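DNA repair protein RECN (Deinococcus radiodurans, PDB 4ABY) is an SMC-like, ATP-binding protein that may take part in recombinational repair of DNA double-strand breaks, represented by its ATPase head domain. Local coordinates at residues A[115-119]-A[138-144]; A[38-42]-A[102-106]. One frame throughout, in Å; residues are numbered along the deposited sequence.

Contact 1: A[115-119]-A[138-144]; sequences DSASR and VRELQEW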
# COMPACT_ATOMS: atom_id res chain seq x y z
N ASP A 115 12.08 16.56 -7.69
CA ASP A 115 12.14 15.96 -6.36
C ASP A 115 12.81 14.60 -6.36
O ASP A 115 12.49 13.73 -7.17
CB ASP A 115 10.73 15.83 -5.76
CG ASP A 115 10.08 17.17 -5.52
OD1 ASP A 115 9.65 17.81 -6.51
OD2 ASP A 115 10.00 17.60 -4.35
N SER A 116 13.75 14.42 -5.43
CA SER A 116 14.42 13.14 -5.27
C SER A 116 14.49 12.74 -3.80
O SER A 116 14.38 13.58 -2.91
CB SER A 116 15.83 13.19 -5.89
OG SER A 116 16.66 14.14 -5.23
N ALA A 117 14.66 11.45 -3.56
CA ALA A 117 14.91 10.93 -2.22
C ALA A 117 15.93 9.82 -2.37
O ALA A 117 15.98 9.15 -3.40
CB ALA A 117 13.62 10.40 -1.61
N SER A 118 16.77 9.64 -1.36
CA SER A 118 17.76 8.58 -1.42
C SER A 118 18.00 7.93 -0.07
O SER A 118 17.75 8.53 0.98
CB SER A 118 19.07 9.09 -2.00
OG SER A 118 19.90 9.63 -0.99
N ARG A 119 18.47 6.69 -0.11
CA ARG A 119 18.81 5.94 1.08
C ARG A 119 20.12 5.21 0.81
O ARG A 119 20.21 4.44 -0.14
CB ARG A 119 17.69 4.96 1.41
CG ARG A 119 17.88 4.17 2.69
CD ARG A 119 17.83 5.06 3.92
NE ARG A 119 17.69 4.28 5.14
CZ ARG A 119 16.52 3.88 5.63
NH1 ARG A 119 15.40 4.20 5.00
NH2 ARG A 119 16.48 3.16 6.74
N VAL A 138 16.06 9.96 8.94
CA VAL A 138 15.19 8.90 8.45
C VAL A 138 13.72 9.19 8.72
O VAL A 138 12.85 8.91 7.90
CB VAL A 138 15.57 7.54 9.04
CG1 VAL A 138 14.67 6.45 8.48
CG2 VAL A 138 17.03 7.23 8.76
N ARG A 139 13.43 9.77 9.88
CA ARG A 139 12.07 10.13 10.24
C ARG A 139 11.45 11.09 9.22
O ARG A 139 10.27 11.00 8.91
CB ARG A 139 12.04 10.73 11.65
CG ARG A 139 10.73 10.58 12.40
CD ARG A 139 10.01 11.91 12.51
NE ARG A 139 10.92 12.98 12.91
CZ ARG A 139 10.75 14.26 12.62
NH1 ARG A 139 9.69 14.64 11.92
NH2 ARG A 139 11.63 15.17 13.03
N GLU A 140 12.27 12.01 8.70
CA GLU A 140 11.81 12.99 7.72
C GLU A 140 11.66 12.37 6.33
O GLU A 140 10.79 12.77 5.55
CB GLU A 140 12.76 14.18 7.66
CG GLU A 140 12.96 14.86 9.00
CD GLU A 140 13.86 16.07 8.91
OE1 GLU A 140 13.46 17.07 8.29
OE2 GLU A 140 14.97 16.01 9.48
N LEU A 141 12.52 11.40 6.03
CA LEU A 141 12.41 10.64 4.80
C LEU A 141 11.08 9.91 4.79
O LEU A 141 10.38 9.87 3.78
CB LEU A 141 13.56 9.63 4.68
CG LEU A 141 13.62 8.73 3.45
CD1 LEU A 141 13.69 9.56 2.18
CD2 LEU A 141 14.82 7.81 3.54
N GLN A 142 10.72 9.34 5.94
CA GLN A 142 9.47 8.61 6.09
C GLN A 142 8.27 9.51 5.85
O GLN A 142 7.37 9.18 5.10
CB GLN A 142 9.37 8.01 7.48
CG GLN A 142 10.36 6.92 7.74
CD GLN A 142 10.32 6.46 9.18
OE1 GLN A 142 11.06 5.55 9.56
NE2 GLN A 142 9.47 7.09 9.98
N GLU A 143 8.26 10.66 6.52
CA GLU A 143 7.14 11.59 6.42
C GLU A 143 6.97 12.10 5.00
O GLU A 143 5.85 12.33 4.55
CB GLU A 143 7.31 12.75 7.40
CG GLU A 143 7.40 12.30 8.86
CD GLU A 143 7.61 13.45 9.82
OE1 GLU A 143 8.07 14.53 9.37
OE2 GLU A 143 7.31 13.28 11.02
N TRP A 144 8.09 12.28 4.31
CA TRP A 144 8.05 12.79 2.95
C TRP A 144 7.66 11.71 1.95
O TRP A 144 6.79 11.92 1.11
CB TRP A 144 9.40 13.41 2.55
CG TRP A 144 9.38 13.98 1.16
CD1 TRP A 144 9.09 15.26 0.81
CD2 TRP A 144 9.66 13.28 -0.05
NE1 TRP A 144 9.17 15.40 -0.56
CE2 TRP A 144 9.52 14.20 -1.11
CE3 TRP A 144 10.01 11.96 -0.35
CZ2 TRP A 144 9.72 13.84 -2.44
CZ3 TRP A 144 10.21 11.61 -1.67
CH2 TRP A 144 10.07 12.55 -2.70
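Trp144 and Leu141 both leave their helix with CG trans to the backbone N (chi1 -179° and -180°), which extends the two side chains toward Ala117 on the strand. The indole brings the far rim of its benzene ring, with Trp144 CZ3 3.6 Å from Ala117 CB, at an oblique approach. Leu141 comes to the same methyl with one branch, its CD1 lying 3.9 Å from Ala117 CB. A residue as small as alanine suits this place, because it lets two large apolar groups share one point of the strand. The other branch turns to Arg119, Leu141 CD2 standing 3.9 Å from Arg119 NH1, and also nears Ser118 O. Helix 138-145 here covers one face of the antiparallel sheet through Val138, Leu141 and Trp144, spaced three residues apart, while the alternation of the strand turns Ser116 and Ser118 away from it. The N-to-C directions of strand 116-119 and helix 138-144 differ by 136°, with 10.0 Å between their axes. Arg119 is bent at its second torsion, which carries its guanidinium to the start of the helix. There Val138 CG1 lies over one face, 4.1 Å from Arg119 NH2, and that nitrogen donates to the carbonyl of Gly86, which gives the charged end of Arg119 a polar partner beside the apolar cover. Toward the other end, Asp115 CB lies at the indole edge, 4.0 Å from Trp144 CZ2.

Contact 2: A[38-42]-A[102-106]; sequences PRLSR and VTGFW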
# COMPACT_ATOMS: atom_id res chain seq x y z
N PRO A 38 2.34 13.00 -10.15
CA PRO A 38 3.75 13.12 -9.77
C PRO A 38 4.35 11.74 -9.51
O PRO A 38 4.85 11.49 -8.41
CB PRO A 38 3.70 13.91 -8.46
CG PRO A 38 2.26 14.38 -8.31
CD PRO A 38 1.44 13.39 -9.06
N ARG A 39 4.28 10.85 -10.50
CA ARG A 39 4.72 9.47 -10.33
C ARG A 39 6.22 9.35 -10.10
O ARG A 39 6.96 10.32 -10.25
CB ARG A 39 4.35 8.65 -11.56
CG ARG A 39 5.01 9.12 -12.83
CD ARG A 39 5.01 8.04 -13.89
NE ARG A 39 5.16 8.59 -15.23
CZ ARG A 39 6.32 8.83 -15.82
NH1 ARG A 39 7.46 8.56 -15.18
NH2 ARG A 39 6.36 9.34 -17.04
N LEU A 40 6.65 8.16 -9.72
CA LEU A 40 8.07 7.85 -9.66
C LEU A 40 8.59 7.66 -11.08
O LEU A 40 8.28 6.67 -11.74
CB LEU A 40 8.29 6.58 -8.84
CG LEU A 40 9.72 6.03 -8.76
CD1 LEU A 40 10.64 7.01 -8.06
CD2 LEU A 40 9.73 4.69 -8.05
N SER A 41 9.36 8.64 -11.56
CA SER A 41 9.81 8.67 -12.95
C SER A 41 11.03 7.79 -13.19
O SER A 41 11.16 7.16 -14.24
CB SER A 41 10.14 10.11 -13.36
OG SER A 41 9.04 10.98 -13.16
N ARG A 42 11.92 7.76 -12.21
CA ARG A 42 13.20 7.07 -12.37
C ARG A 42 13.63 6.45 -11.05
O ARG A 42 13.28 6.93 -9.97
CB ARG A 42 14.26 8.06 -12.87
CG ARG A 42 15.58 7.44 -13.27
CD ARG A 42 16.47 8.48 -13.95
NE ARG A 42 17.87 8.04 -14.02
CZ ARG A 42 18.39 7.35 -15.02
NH1 ARG A 42 17.63 7.01 -16.06
NH2 ARG A 42 19.67 7.00 -14.99
N VAL A 102 20.18 3.96 -3.00
CA VAL A 102 18.91 3.94 -3.71
C VAL A 102 18.39 5.35 -3.92
O VAL A 102 17.99 6.02 -2.98
CB VAL A 102 17.85 3.15 -2.93
CG1 VAL A 102 16.54 3.12 -3.70
CG2 VAL A 102 18.34 1.74 -2.64
N THR A 103 18.40 5.80 -5.17
CA THR A 103 17.90 7.13 -5.50
C THR A 103 16.59 7.02 -6.29
O THR A 103 16.48 6.22 -7.22
CB THR A 103 18.93 7.94 -6.32
OG1 THR A 103 20.24 7.76 -5.76
CG2 THR A 103 18.58 9.42 -6.32
N GLY A 104 15.61 7.84 -5.92
CA GLY A 104 14.34 7.86 -6.63
C GLY A 104 13.95 9.26 -7.07
O GLY A 104 14.11 10.22 -6.31
N PHE A 105 13.42 9.38 -8.28
CA PHE A 105 13.04 10.69 -8.82
C PHE A 105 11.56 10.76 -9.18
O PHE A 105 11.06 9.94 -9.93
CB PHE A 105 13.87 11.02 -10.05
CG PHE A 105 15.35 10.98 -9.81
CD1 PHE A 105 16.02 9.77 -9.76
CD2 PHE A 105 16.07 12.15 -9.63
CE1 PHE A 105 17.38 9.72 -9.54
CE2 PHE A 105 17.43 12.11 -9.41
CZ PHE A 105 18.09 10.89 -9.36
N TRP A 106 10.87 11.77 -8.66
CA TRP A 106 9.45 11.94 -8.93
C TRP A 106 9.15 13.03 -9.97
O TRP A 106 9.97 13.91 -10.23
CB TRP A 106 8.69 12.22 -7.63
CG TRP A 106 8.43 10.98 -6.81
CD1 TRP A 106 7.24 10.32 -6.69
CD2 TRP A 106 9.37 10.25 -6.01
NE1 TRP A 106 7.39 9.23 -5.86
CE2 TRP A 106 8.68 9.17 -5.43
CE3 TRP A 106 10.74 10.42 -5.73
CZ2 TRP A 106 9.31 8.25 -4.59
CZ3 TRP A 106 11.36 9.50 -4.90
CH2 TRP A 106 10.64 8.43 -4.33
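Leu40 lays one methyl over the benzene ring of Trp106: CD1 stands 3.8 Å from the ring centroid and only 5° off the normal, a CH-pi contact centred on the face. Its chi1 of 175°, with CG opposite the backbone N, extends the isobutyl group across the indole. Leucine suits the place, being apolar and long enough to carry a methyl over the centre of the six-membered ring. The carbonyl of Pro38 meets the same indole differently, at its edge and near its plane, beside CD1. Next to it, Arg39 O accepts a CA-H...O contact from Trp106 CA at 3.3 Å. Were Trp106 replaced by an alanine, the Leu40 methyl would probably lose the aromatic face it rests on, and a gap would be likely to open beside it. Beyond the ring the backbones pair, and the segment enters strand 42-48 through a classic beta bulge, in which Ser41 and Arg42 both stand against Phe105. One carbonyl grips both: Phe105 O accepts from Ser41 N at 2.7 Å and from Arg42 N at 3.3 Å. The return bond, Phe105 N to Arg42 O, measures 3.0 Å and is nearly straight at 172°, completing an antiparallel hydrogen-bonded pair. Arg42 and Phe105 therefore project from the same face of the sheet, where Arg42 CB lies 4.0 Å from Phe105 CD1. The arginine chain runs on extended to a salt bridge with Glu44, so its aliphatic base can pack while its charge is met farther along. The backbone N of Leu40 is hydrogen-bonded to Gln348 OE1, and Leu80 of helix 69-83 touches the side chain. Gly104 suits its place because a side chain there would probably crowd the indole and the Leu40 methyl.

Overall arrangement
Contacts 1 and 2 both reach the same antiparallel sheet of the ATPase head, their centres 12 Å apart. Strands 99-105 and 116-122 are neighbours in it, joined by probable hydrogen bonds from Gly104 N to Ala117 O and from Val102 N to Arg119 O, each 2.9 Å. Contact 2 brings the start of the modelled chain to the first of these strands; contact 1 covers the second with a helix. A further link is edge-to-face, between the rings of Trp106 and Trp144. Both contacts lie away from the predicted ATP-binding loop, Gly67 to Ser74. Leu40 and Trp106 touch helix 69-83 at Leu80 and Leu83, towards its far end, while its first turns carry part of that loop.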